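PDB 3TEF: Iron(III) ABC transporter, periplasmic iron-compound-binding protein from Vibrio cholerae, which probably binds iron-loaded catecholate siderophores in the periplasm and hands them to an inner-membrane ABC transporter for iron uptake. Local coordinates for residues 157-162 against 213-218; 178-183 against 258-263; 203-208 against 239-244; 253-258 against 275-280. All coordinates share one frame; numbering follows the deposited sequence.

Interaction 1: residues 157-162 against 213-218; sequences SDAMLV and PKTLLV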
# COMPACT_ATOMS: atom_id res chain seq x y z
N SER A 157 -12.59 -11.66 -16.64
CA SER A 157 -11.57 -11.17 -17.55
C SER A 157 -10.22 -10.96 -16.87
O SER A 157 -10.14 -10.85 -15.64
CB SER A 157 -12.03 -9.90 -18.24
OG SER A 157 -13.17 -10.16 -19.05
N ASP A 158 -9.18 -10.91 -17.69
CA ASP A 158 -7.80 -10.85 -17.21
C ASP A 158 -7.32 -9.41 -17.08
O ASP A 158 -7.85 -8.50 -17.72
CB ASP A 158 -6.88 -11.63 -18.15
CG ASP A 158 -6.89 -11.09 -19.57
OD1 ASP A 158 -7.91 -11.28 -20.27
OD2 ASP A 158 -5.89 -10.47 -19.99
N ALA A 159 -6.31 -9.21 -16.24
CA ALA A 159 -5.67 -7.91 -16.14
C ALA A 159 -4.17 -8.11 -16.06
O ALA A 159 -3.69 -9.09 -15.48
CB ALA A 159 -6.16 -7.15 -14.93
N MET A 160 -3.45 -7.17 -16.64
CA MET A 160 -2.00 -7.14 -16.52
C MET A 160 -1.66 -5.91 -15.70
O MET A 160 -2.18 -4.82 -15.97
CB MET A 160 -1.37 -7.04 -17.90
CG MET A 160 0.15 -7.00 -17.88
SD MET A 160 0.87 -6.85 -19.53
CE MET A 160 0.44 -8.45 -20.22
N LEU A 161 -0.84 -6.10 -14.68
CA LEU A 161 -0.41 -4.99 -13.83
C LEU A 161 1.00 -4.63 -14.28
O LEU A 161 1.88 -5.47 -14.25
CB LEU A 161 -0.42 -5.42 -12.36
CG LEU A 161 -0.20 -4.39 -11.24
CD1 LEU A 161 1.21 -3.77 -11.28
CD2 LEU A 161 -1.26 -3.31 -11.23
N VAL A 162 1.18 -3.38 -14.70
CA VAL A 162 2.48 -2.93 -15.18
C VAL A 162 2.93 -1.73 -14.36
O VAL A 162 2.17 -0.79 -14.18
CB VAL A 162 2.44 -2.53 -16.66
CG1 VAL A 162 3.81 -2.03 -17.13
CG2 VAL A 162 2.00 -3.71 -17.51
N PRO A 213 -3.45 -7.82 -23.04
CA PRO A 213 -4.36 -7.91 -21.88
C PRO A 213 -5.70 -7.24 -22.18
O PRO A 213 -5.75 -6.27 -22.95
CB PRO A 213 -3.62 -7.12 -20.80
CG PRO A 213 -2.78 -6.13 -21.57
CD PRO A 213 -2.35 -6.86 -22.81
N LYS A 214 -6.77 -7.75 -21.58
CA LYS A 214 -8.09 -7.14 -21.73
C LYS A 214 -8.19 -5.88 -20.88
O LYS A 214 -8.87 -4.91 -21.23
CB LYS A 214 -9.18 -8.12 -21.32
CG LYS A 214 -10.01 -8.66 -22.48
CD LYS A 214 -9.39 -9.92 -23.09
CE LYS A 214 -8.14 -9.62 -23.90
NZ LYS A 214 -7.40 -10.87 -24.26
N THR A 215 -7.50 -5.90 -19.74
CA THR A 215 -7.43 -4.75 -18.85
C THR A 215 -5.98 -4.50 -18.50
O THR A 215 -5.23 -5.45 -18.21
CB THR A 215 -8.22 -5.00 -17.56
OG1 THR A 215 -9.61 -5.11 -17.86
CG2 THR A 215 -8.01 -3.85 -16.57
N LEU A 216 -5.58 -3.24 -18.52
CA LEU A 216 -4.20 -2.88 -18.25
C LEU A 216 -4.15 -1.87 -17.10
O LEU A 216 -4.68 -0.76 -17.21
CB LEU A 216 -3.57 -2.30 -19.52
CG LEU A 216 -2.08 -1.97 -19.58
CD1 LEU A 216 -1.21 -3.15 -19.15
CD2 LEU A 216 -1.72 -1.52 -20.99
N LEU A 217 -3.54 -2.27 -15.99
CA LEU A 217 -3.44 -1.41 -14.82
C LEU A 217 -2.01 -0.91 -14.70
O LEU A 217 -1.07 -1.70 -14.60
CB LEU A 217 -3.81 -2.19 -13.56
CG LEU A 217 -5.13 -2.94 -13.68
CD1 LEU A 217 -5.38 -3.88 -12.50
CD2 LEU A 217 -6.27 -1.94 -13.81
N VAL A 218 -1.84 0.40 -14.71
CA VAL A 218 -0.51 0.98 -14.80
C VAL A 218 -0.19 1.76 -13.53
O VAL A 218 -0.98 2.58 -13.08
CB VAL A 218 -0.43 1.94 -16.00
CG1 VAL A 218 0.94 2.61 -16.07
CG2 VAL A 218 -0.74 1.18 -17.29
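Met160 packs obliquely against Pro213. Its CB starts the contact, 3.7 Å from Pro213 CB and nearly as close to Pro213 CG. The chain then runs extended through CG and SD, until chi3 (-68°) bends it and sets CE 4.1 Å from Pro213 CD, with Pro213 CG again close by. Tyr207 of helix 205-211, which covers this side of the sheet, packs against CE, and Ile208 of the same helix against SD. On the same side, Val162 CG2 meets Leu216 CD1 at 3.6 Å. Strands 158-162 and 215-218 are parallel neighbours in the mixed sheet of the C-terminal lobe of a periplasmic binding protein. Three good backbone bonds join them: Met160 N to Thr215 O, Leu217 N to Met160 O, and Val162 N to Leu217 O, the last 2.8 Å long. The opposite face carries Ala159, Leu161 and Leu217; there the Leu161 and Leu217 side chains cross at about a right angle, with Leu161 CD2 3.6 Å from Leu217 CB. At the start of the strands, Lys214 N gives Asp158 OD2 a 3.3 Å bond from above the carboxylate plane. That oxygen also bonds Thr190 OG1, while Asp158 OD1 rests 3.5 Å from Lys214 CD.

Interaction 2: residues 178-183 against 258-263; sequences FSSVYK and NAWYIA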
# COMPACT_ATOMS: atom_id res chain seq x y z
N PHE A 178 0.92 -6.55 -5.31
CA PHE A 178 -0.35 -6.14 -5.92
C PHE A 178 -1.36 -7.29 -5.97
O PHE A 178 -2.20 -7.35 -6.85
CB PHE A 178 -0.13 -5.54 -7.32
CG PHE A 178 0.79 -4.36 -7.33
CD1 PHE A 178 0.39 -3.16 -6.77
CD2 PHE A 178 2.06 -4.46 -7.87
CE1 PHE A 178 1.26 -2.06 -6.76
CE2 PHE A 178 2.92 -3.37 -7.88
CZ PHE A 178 2.52 -2.17 -7.33
N SER A 179 -1.26 -8.18 -4.99
CA SER A 179 -2.17 -9.32 -4.90
C SER A 179 -3.65 -8.91 -4.94
O SER A 179 -4.49 -9.65 -5.44
CB SER A 179 -1.88 -10.14 -3.63
OG SER A 179 -2.22 -9.44 -2.45
N SER A 180 -3.95 -7.72 -4.42
CA SER A 180 -5.33 -7.21 -4.37
C SER A 180 -6.05 -7.34 -5.71
O SER A 180 -7.24 -7.71 -5.76
CB SER A 180 -5.32 -5.75 -3.95
OG SER A 180 -4.48 -5.02 -4.83
N VAL A 181 -5.35 -7.02 -6.79
CA VAL A 181 -5.92 -7.04 -8.13
C VAL A 181 -6.57 -8.39 -8.44
O VAL A 181 -7.65 -8.45 -9.03
CB VAL A 181 -4.86 -6.74 -9.20
CG1 VAL A 181 -5.44 -6.89 -10.60
CG2 VAL A 181 -4.30 -5.31 -9.02
N TYR A 182 -5.90 -9.46 -8.04
CA TYR A 182 -6.29 -10.81 -8.43
C TYR A 182 -7.07 -11.54 -7.34
O TYR A 182 -8.09 -12.17 -7.61
CB TYR A 182 -5.05 -11.60 -8.85
CG TYR A 182 -4.31 -10.87 -9.95
CD1 TYR A 182 -4.85 -10.81 -11.22
CD2 TYR A 182 -3.13 -10.18 -9.70
CE1 TYR A 182 -4.23 -10.12 -12.23
CE2 TYR A 182 -2.50 -9.47 -10.72
CZ TYR A 182 -3.06 -9.45 -11.98
OH TYR A 182 -2.45 -8.77 -13.01
N LYS A 183 -6.58 -11.44 -6.11
CA LYS A 183 -7.16 -12.19 -4.99
C LYS A 183 -8.39 -11.51 -4.38
O LYS A 183 -9.27 -12.19 -3.85
CB LYS A 183 -6.10 -12.45 -3.92
CG LYS A 183 -4.90 -13.24 -4.42
CD LYS A 183 -4.06 -13.79 -3.28
CE LYS A 183 -2.84 -14.53 -3.82
NZ LYS A 183 -2.05 -15.19 -2.74
N ASN A 258 0.30 6.65 -4.83
CA ASN A 258 0.34 6.66 -3.38
C ASN A 258 -0.47 5.50 -2.79
O ASN A 258 0.01 4.77 -1.92
CB ASN A 258 -0.19 7.97 -2.81
CG ASN A 258 -0.32 7.92 -1.30
OD1 ASN A 258 0.69 7.97 -0.59
ND2 ASN A 258 -1.55 7.78 -0.80
N ALA A 259 -1.70 5.34 -3.26
CA ALA A 259 -2.60 4.38 -2.65
C ALA A 259 -2.11 2.95 -2.82
O ALA A 259 -2.22 2.15 -1.90
CB ALA A 259 -4.00 4.52 -3.20
N TRP A 260 -1.62 2.62 -4.02
CA TRP A 260 -1.28 1.22 -4.35
C TRP A 260 0.15 0.82 -4.01
O TRP A 260 0.42 -0.35 -3.74
CB TRP A 260 -1.51 0.95 -5.84
CG TRP A 260 -2.96 0.96 -6.26
CD1 TRP A 260 -3.73 2.07 -6.51
CD2 TRP A 260 -3.80 -0.17 -6.51
NE1 TRP A 260 -4.99 1.69 -6.87
CE2 TRP A 260 -5.06 0.32 -6.88
CE3 TRP A 260 -3.61 -1.56 -6.42
CZ2 TRP A 260 -6.14 -0.52 -7.19
CZ3 TRP A 260 -4.67 -2.39 -6.73
CH2 TRP A 260 -5.91 -1.87 -7.11
N TYR A 261 1.06 1.79 -4.01
CA TYR A 261 2.48 1.48 -3.94
C TYR A 261 3.14 2.02 -2.66
O TYR A 261 3.96 1.35 -2.04
CB TYR A 261 3.17 2.03 -5.19
CG TYR A 261 4.65 1.75 -5.25
CD1 TYR A 261 5.13 0.46 -5.47
CD2 TYR A 261 5.58 2.77 -5.09
CE1 TYR A 261 6.50 0.20 -5.52
CE2 TYR A 261 6.95 2.52 -5.14
CZ TYR A 261 7.39 1.24 -5.36
OH TYR A 261 8.75 1.00 -5.41
N ILE A 262 2.77 3.24 -2.27
CA ILE A 262 3.40 3.90 -1.13
C ILE A 262 2.70 3.63 0.20
O ILE A 262 3.32 3.17 1.16
CB ILE A 262 3.48 5.44 -1.33
CG1 ILE A 262 4.32 5.79 -2.58
CG2 ILE A 262 4.02 6.13 -0.07
CD1 ILE A 262 5.78 5.43 -2.47
N ALA A 263 1.40 3.92 0.26
CA ALA A 263 0.67 3.96 1.52
C ALA A 263 0.03 2.61 1.78
O ALA A 263 -1.19 2.48 1.93
CB ALA A 263 -0.41 5.06 1.47
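The backbones of Phe178 and Trp260 stay well apart, 7.6 Å between their CA atoms, and side chains bridge the distance. Both segments belong to the C-terminal lobe and lie near the centre of the chain, where the two lobes of a periplasmic siderophore-binding fold face each other. The helix around 258-262 ends in a wider pi-type turn, with Ala263 N bonded to Asn258 O at 2.7 Å. Across from it, Ser179 O takes two bonds, from Tyr182 N and Lys183 N.

Trp260 has the largest share of the contact, Phe178 the next. The tryptophan CG is anti to the carbonyl carbon (chi1 -69°), and the six-membered end of the indole reaches the other segment. There Ser180 OG comes within 3.3 Å of Trp260 CZ3, a touch against carbon, and Val181 CG2 meets the same atom at 3.7 Å. Val181 and the indole cross at about a right angle. On the pyrrole side NE1 bonds Asp276 OD2. Met273 of the last helix also touches the tryptophan, and Met277 meets it at CH2 of the six-membered ring.

Phe178 reaches the backbone of Trp260. Its CE1 is 3.6 Å from Trp260 O and 4.2 Å from Trp260 CB, and its ring carbon CD2 packs on Leu161 CD1 of the sheet. Tyr261 joins this apolar patch through its ring, while its hydroxyl bonds Arg221 and its carbonyl oxygen bonds Arg88, which follows strand 82-85 of the other sheet. Where the Phe178 and Tyr261 rings come nearest, Phe178 CZ is 4.1 Å from Tyr261 CD1.

Interaction 3: residues 203-208 against 239-244; sequences ISFEYI and DLVKAT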
# COMPACT_ATOMS: atom_id res chain seq x y z
N ILE A 203 9.61 -6.47 -18.24
CA ILE A 203 8.91 -6.67 -19.51
C ILE A 203 9.23 -5.53 -20.48
O ILE A 203 10.27 -4.88 -20.35
CB ILE A 203 7.39 -6.81 -19.29
CG1 ILE A 203 6.82 -5.59 -18.58
CG2 ILE A 203 7.09 -8.07 -18.48
CD1 ILE A 203 5.28 -5.52 -18.61
N SER A 204 8.35 -5.32 -21.45
CA SER A 204 8.58 -4.33 -22.50
C SER A 204 7.24 -4.00 -23.12
O SER A 204 6.23 -4.65 -22.82
CB SER A 204 9.50 -4.91 -23.56
OG SER A 204 8.91 -6.07 -24.13
N PHE A 205 7.20 -3.01 -24.00
CA PHE A 205 5.96 -2.71 -24.70
C PHE A 205 5.59 -3.85 -25.65
O PHE A 205 4.42 -4.12 -25.89
CB PHE A 205 6.06 -1.38 -25.44
CG PHE A 205 6.05 -0.18 -24.53
CD1 PHE A 205 4.92 0.12 -23.79
CD2 PHE A 205 7.16 0.64 -24.43
CE1 PHE A 205 4.91 1.23 -22.95
CE2 PHE A 205 7.15 1.74 -23.59
CZ PHE A 205 6.02 2.04 -22.85
N GLU A 206 6.60 -4.52 -26.19
CA GLU A 206 6.37 -5.65 -27.07
C GLU A 206 5.63 -6.77 -26.32
O GLU A 206 4.74 -7.41 -26.86
CB GLU A 206 7.69 -6.16 -27.66
CG GLU A 206 8.30 -5.24 -28.74
CD GLU A 206 8.99 -3.99 -28.19
OE1 GLU A 206 8.94 -3.74 -26.96
OE2 GLU A 206 9.59 -3.24 -29.00
N TYR A 207 6.02 -6.98 -25.06
CA TYR A 207 5.38 -7.97 -24.20
C TYR A 207 3.91 -7.61 -23.93
O TYR A 207 3.04 -8.48 -23.94
CB TYR A 207 6.17 -8.08 -22.90
CG TYR A 207 5.55 -8.88 -21.77
CD1 TYR A 207 6.05 -10.14 -21.44
CD2 TYR A 207 4.50 -8.36 -21.01
CE1 TYR A 207 5.51 -10.87 -20.39
CE2 TYR A 207 3.95 -9.09 -19.96
CZ TYR A 207 4.46 -10.34 -19.66
OH TYR A 207 3.93 -11.06 -18.61
N ILE A 208 3.64 -6.33 -23.69
CA ILE A 208 2.27 -5.87 -23.45
C ILE A 208 1.41 -6.09 -24.70
O ILE A 208 0.31 -6.63 -24.61
CB ILE A 208 2.22 -4.38 -23.04
CG1 ILE A 208 2.91 -4.17 -21.68
CG2 ILE A 208 0.78 -3.89 -22.96
CD1 ILE A 208 3.12 -2.72 -21.31
N ASP A 239 2.36 3.45 -29.96
CA ASP A 239 1.75 2.60 -30.98
C ASP A 239 1.50 1.16 -30.52
O ASP A 239 0.47 0.58 -30.85
CB ASP A 239 2.60 2.59 -32.26
CG ASP A 239 2.77 3.98 -32.86
OD1 ASP A 239 1.81 4.48 -33.48
OD2 ASP A 239 3.87 4.56 -32.72
N LEU A 240 2.44 0.60 -29.77
CA LEU A 240 2.32 -0.79 -29.33
C LEU A 240 1.17 -0.98 -28.35
O LEU A 240 0.48 -2.00 -28.37
CB LEU A 240 3.63 -1.28 -28.70
CG LEU A 240 4.82 -1.37 -29.65
CD1 LEU A 240 6.06 -1.83 -28.91
CD2 LEU A 240 4.50 -2.31 -30.80
N VAL A 241 0.99 0.02 -27.49
CA VAL A 241 -0.07 -0.02 -26.49
C VAL A 241 -1.44 0.22 -27.12
O VAL A 241 -2.43 -0.39 -26.73
CB VAL A 241 0.21 1.01 -25.37
CG1 VAL A 241 -0.98 1.15 -24.44
CG2 VAL A 241 1.46 0.60 -24.59
N LYS A 242 -1.49 1.12 -28.10
CA LYS A 242 -2.72 1.41 -28.84
C LYS A 242 -3.29 0.16 -29.51
O LYS A 242 -4.51 0.01 -29.64
CB LYS A 242 -2.47 2.47 -29.91
CG LYS A 242 -1.84 3.74 -29.40
CD LYS A 242 -2.78 4.52 -28.52
CE LYS A 242 -2.96 5.92 -29.06
NZ LYS A 242 -3.52 6.85 -28.04
N ALA A 243 -2.39 -0.71 -29.95
CA ALA A 243 -2.78 -1.92 -30.67
C ALA A 243 -3.35 -2.97 -29.73
O ALA A 243 -3.63 -4.10 -30.14
CB ALA A 243 -1.58 -2.48 -31.43
N THR A 244 -3.52 -2.59 -28.47
CA THR A 244 -3.96 -3.52 -27.44
C THR A 244 -5.48 -3.46 -27.24
O THR A 244 -6.10 -2.42 -27.46
CB THR A 244 -3.23 -3.21 -26.10
OG1 THR A 244 -2.87 -4.43 -25.45
CG2 THR A 244 -4.09 -2.35 -25.19
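Leu240 CD1 reaches between Phe205 and Glu206, 3.5 Å from Phe205 CB and 3.7 Å from Glu206 CD. It joins two short helices on the outside of the C-terminal lobe: helix 205-211, which covers the central sheet, and the single-turn helix 239-242. Glu206 starts off pointing away from the other segment, but its chain bends at chi2 (77°) and brings CD back to the leucine methyl, with both carboxylate oxygens close to it as well. One residue on, Val241 CG2 meets the Phe205 ring at CD1, 3.6 Å away, with CE1 a little farther.

Behind this first shell, the Phe205 ring also meets the ring of Phe236, their planes about 60° apart, and rests on Leu169 of the sheet. Ile208 points toward 239-244 too, yet its firmer neighbours are Met160 and Val162 beneath the helix. Thr244 OG1 is 4.0 Å from Ile208 O, and its hydroxyl has a weak bond to Asn212 OD1.

Ser204 caps the start of helix 205-211, just before Phe205. Its OG accepts from Tyr207 N at 3.2 Å, with an N-H...O angle of 154°.

Interaction 4: residues 253-258 against 275-280; sequences AYLDVN and ADMKAS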
# COMPACT_ATOMS: atom_id res chain seq x y z
N ALA A 253 -6.12 1.65 -17.00
CA ALA A 253 -6.32 2.43 -15.79
C ALA A 253 -4.99 2.84 -15.19
O ALA A 253 -4.10 2.00 -15.01
CB ALA A 253 -7.11 1.62 -14.78
N TYR A 254 -4.84 4.13 -14.88
CA TYR A 254 -3.63 4.64 -14.23
C TYR A 254 -3.85 4.73 -12.72
O TYR A 254 -4.42 5.70 -12.21
CB TYR A 254 -3.18 5.97 -14.85
CG TYR A 254 -2.84 5.81 -16.31
CD1 TYR A 254 -1.56 5.47 -16.70
CD2 TYR A 254 -3.82 5.94 -17.30
CE1 TYR A 254 -1.24 5.28 -18.03
CE2 TYR A 254 -3.51 5.76 -18.63
CZ TYR A 254 -2.22 5.43 -18.99
OH TYR A 254 -1.89 5.24 -20.31
N LEU A 255 -3.39 3.70 -12.01
CA LEU A 255 -3.67 3.55 -10.59
C LEU A 255 -3.02 4.64 -9.75
O LEU A 255 -1.92 5.10 -10.06
CB LEU A 255 -3.18 2.18 -10.10
CG LEU A 255 -3.75 0.92 -10.77
CD1 LEU A 255 -3.16 -0.31 -10.12
CD2 LEU A 255 -5.26 0.87 -10.68
N ASP A 256 -3.68 5.05 -8.68
CA ASP A 256 -3.13 6.07 -7.80
C ASP A 256 -1.86 5.53 -7.17
O ASP A 256 -1.88 4.54 -6.44
CB ASP A 256 -4.13 6.46 -6.72
CG ASP A 256 -3.64 7.61 -5.86
OD1 ASP A 256 -3.86 8.78 -6.24
OD2 ASP A 256 -3.03 7.35 -4.82
N VAL A 257 -0.73 6.16 -7.45
CA VAL A 257 0.54 5.59 -7.02
C VAL A 257 0.69 5.58 -5.50
O VAL A 257 1.16 4.59 -4.94
CB VAL A 257 1.74 6.31 -7.66
CG1 VAL A 257 3.04 5.67 -7.18
CG2 VAL A 257 1.63 6.24 -9.16
N ASN A 258 0.30 6.65 -4.83
CA ASN A 258 0.34 6.66 -3.38
C ASN A 258 -0.47 5.50 -2.79
O ASN A 258 0.01 4.77 -1.92
CB ASN A 258 -0.19 7.97 -2.81
CG ASN A 258 -0.32 7.92 -1.30
OD1 ASN A 258 0.69 7.97 -0.59
ND2 ASN A 258 -1.55 7.78 -0.80
N ALA A 275 -11.89 2.88 -5.31
CA ALA A 275 -12.33 3.88 -6.29
C ALA A 275 -11.68 3.63 -7.65
O ALA A 275 -12.34 3.73 -8.68
CB ALA A 275 -12.05 5.29 -5.81
N ASP A 276 -10.39 3.32 -7.65
CA ASP A 276 -9.68 3.07 -8.90
C ASP A 276 -10.26 1.87 -9.63
O ASP A 276 -10.44 1.90 -10.85
CB ASP A 276 -8.17 2.86 -8.69
CG ASP A 276 -7.43 4.13 -8.35
OD1 ASP A 276 -7.97 5.25 -8.56
OD2 ASP A 276 -6.27 4.02 -7.88
N MET A 277 -10.55 0.80 -8.89
CA MET A 277 -11.09 -0.42 -9.48
C MET A 277 -12.50 -0.18 -10.03
O MET A 277 -12.85 -0.64 -11.11
CB MET A 277 -11.08 -1.57 -8.48
CG MET A 277 -9.68 -2.09 -8.08
SD MET A 277 -8.79 -3.10 -9.32
CE MET A 277 -8.04 -1.83 -10.32
N LYS A 278 -13.32 0.55 -9.27
CA LYS A 278 -14.65 0.92 -9.75
C LYS A 278 -14.57 1.63 -11.11
O LYS A 278 -15.29 1.29 -12.05
CB LYS A 278 -15.37 1.81 -8.73
CG LYS A 278 -15.93 1.04 -7.55
CD LYS A 278 -16.66 1.97 -6.58
CE LYS A 278 -17.37 1.18 -5.48
NZ LYS A 278 -18.50 0.38 -6.01
N ALA A 279 -13.66 2.60 -11.19
CA ALA A 279 -13.49 3.39 -12.41
C ALA A 279 -13.13 2.51 -13.60
O ALA A 279 -13.63 2.73 -14.70
CB ALA A 279 -12.45 4.48 -12.19
N SER A 280 -12.26 1.52 -13.39
CA SER A 280 -11.86 0.65 -14.49
C SER A 280 -12.85 -0.49 -14.69
O SER A 280 -13.75 -0.41 -15.52
CB SER A 280 -10.45 0.10 -14.27
OG SER A 280 -10.47 -1.04 -13.42
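One strong polar link joins Asp256 to Asp276. Asp256 N donates to Asp276 OD2 at 2.9 Å, and the bond is nearly straight at 173°, although the donor sits well above the carboxylate plane, 36° out of it. The same oxygen accepts from Trp260 NE1, and OD1 takes Gln272 NE2, so three donors grip this carboxylate and fix its rotation; that many N-H groups would be expected to stabilise its negative charge. Asp256 uses its own side chain differently. Its CG is anti to the backbone N (chi1 -175°), away from Asp276, and OD2 caps Ala259 N. The two OD2 atoms end up 5.6 Å apart, while Asp256 CB lies 3.4 Å from Asp276 OD2.

The apolar contacts are lighter. Leu255 CD2 meets Met277 CE at 3.9 Å and Asp276 CB at 4.0 Å; the methionine leaves its helix pointing away, and bends at chi2 and chi3 turn its methyl back to the leucine. At the strand end of the contact, Ala253 CB packs on Ser280 CB at 3.7 Å. Ser280 OG has a weak bond back to Met277 O.

All this happens where strand 252-254, paired in the sheet with 215-220, runs out into an N-cap and then helix 257-262. The closing helix 267-279 packs back beside that strand-to-helix junction in the alpha/beta C-terminal lobe.

How the interactions relate
Strand 215-220 ties much of this together: interaction 1 bonds it to 158-165, and on its other side Ala253 of interaction 4 continues the sheet. Interactions 1 and 2 are buried, while 3 and 4 are only partly so. Their chemistry follows: regular backbone bonding in 1, almost purely side-chain packing in 2 and 3, and a single carboxylate anchor in 4. Interactions 2 and 4 share Asn258 and helix 257-262, and Asp276 serves both. Tyr182 carries interaction 2 to the sheet through its bond to Ala159 O. Interaction 3 lies outermost, meeting interaction 1 around Met160 and Pro213 but touching neither 2 nor 4.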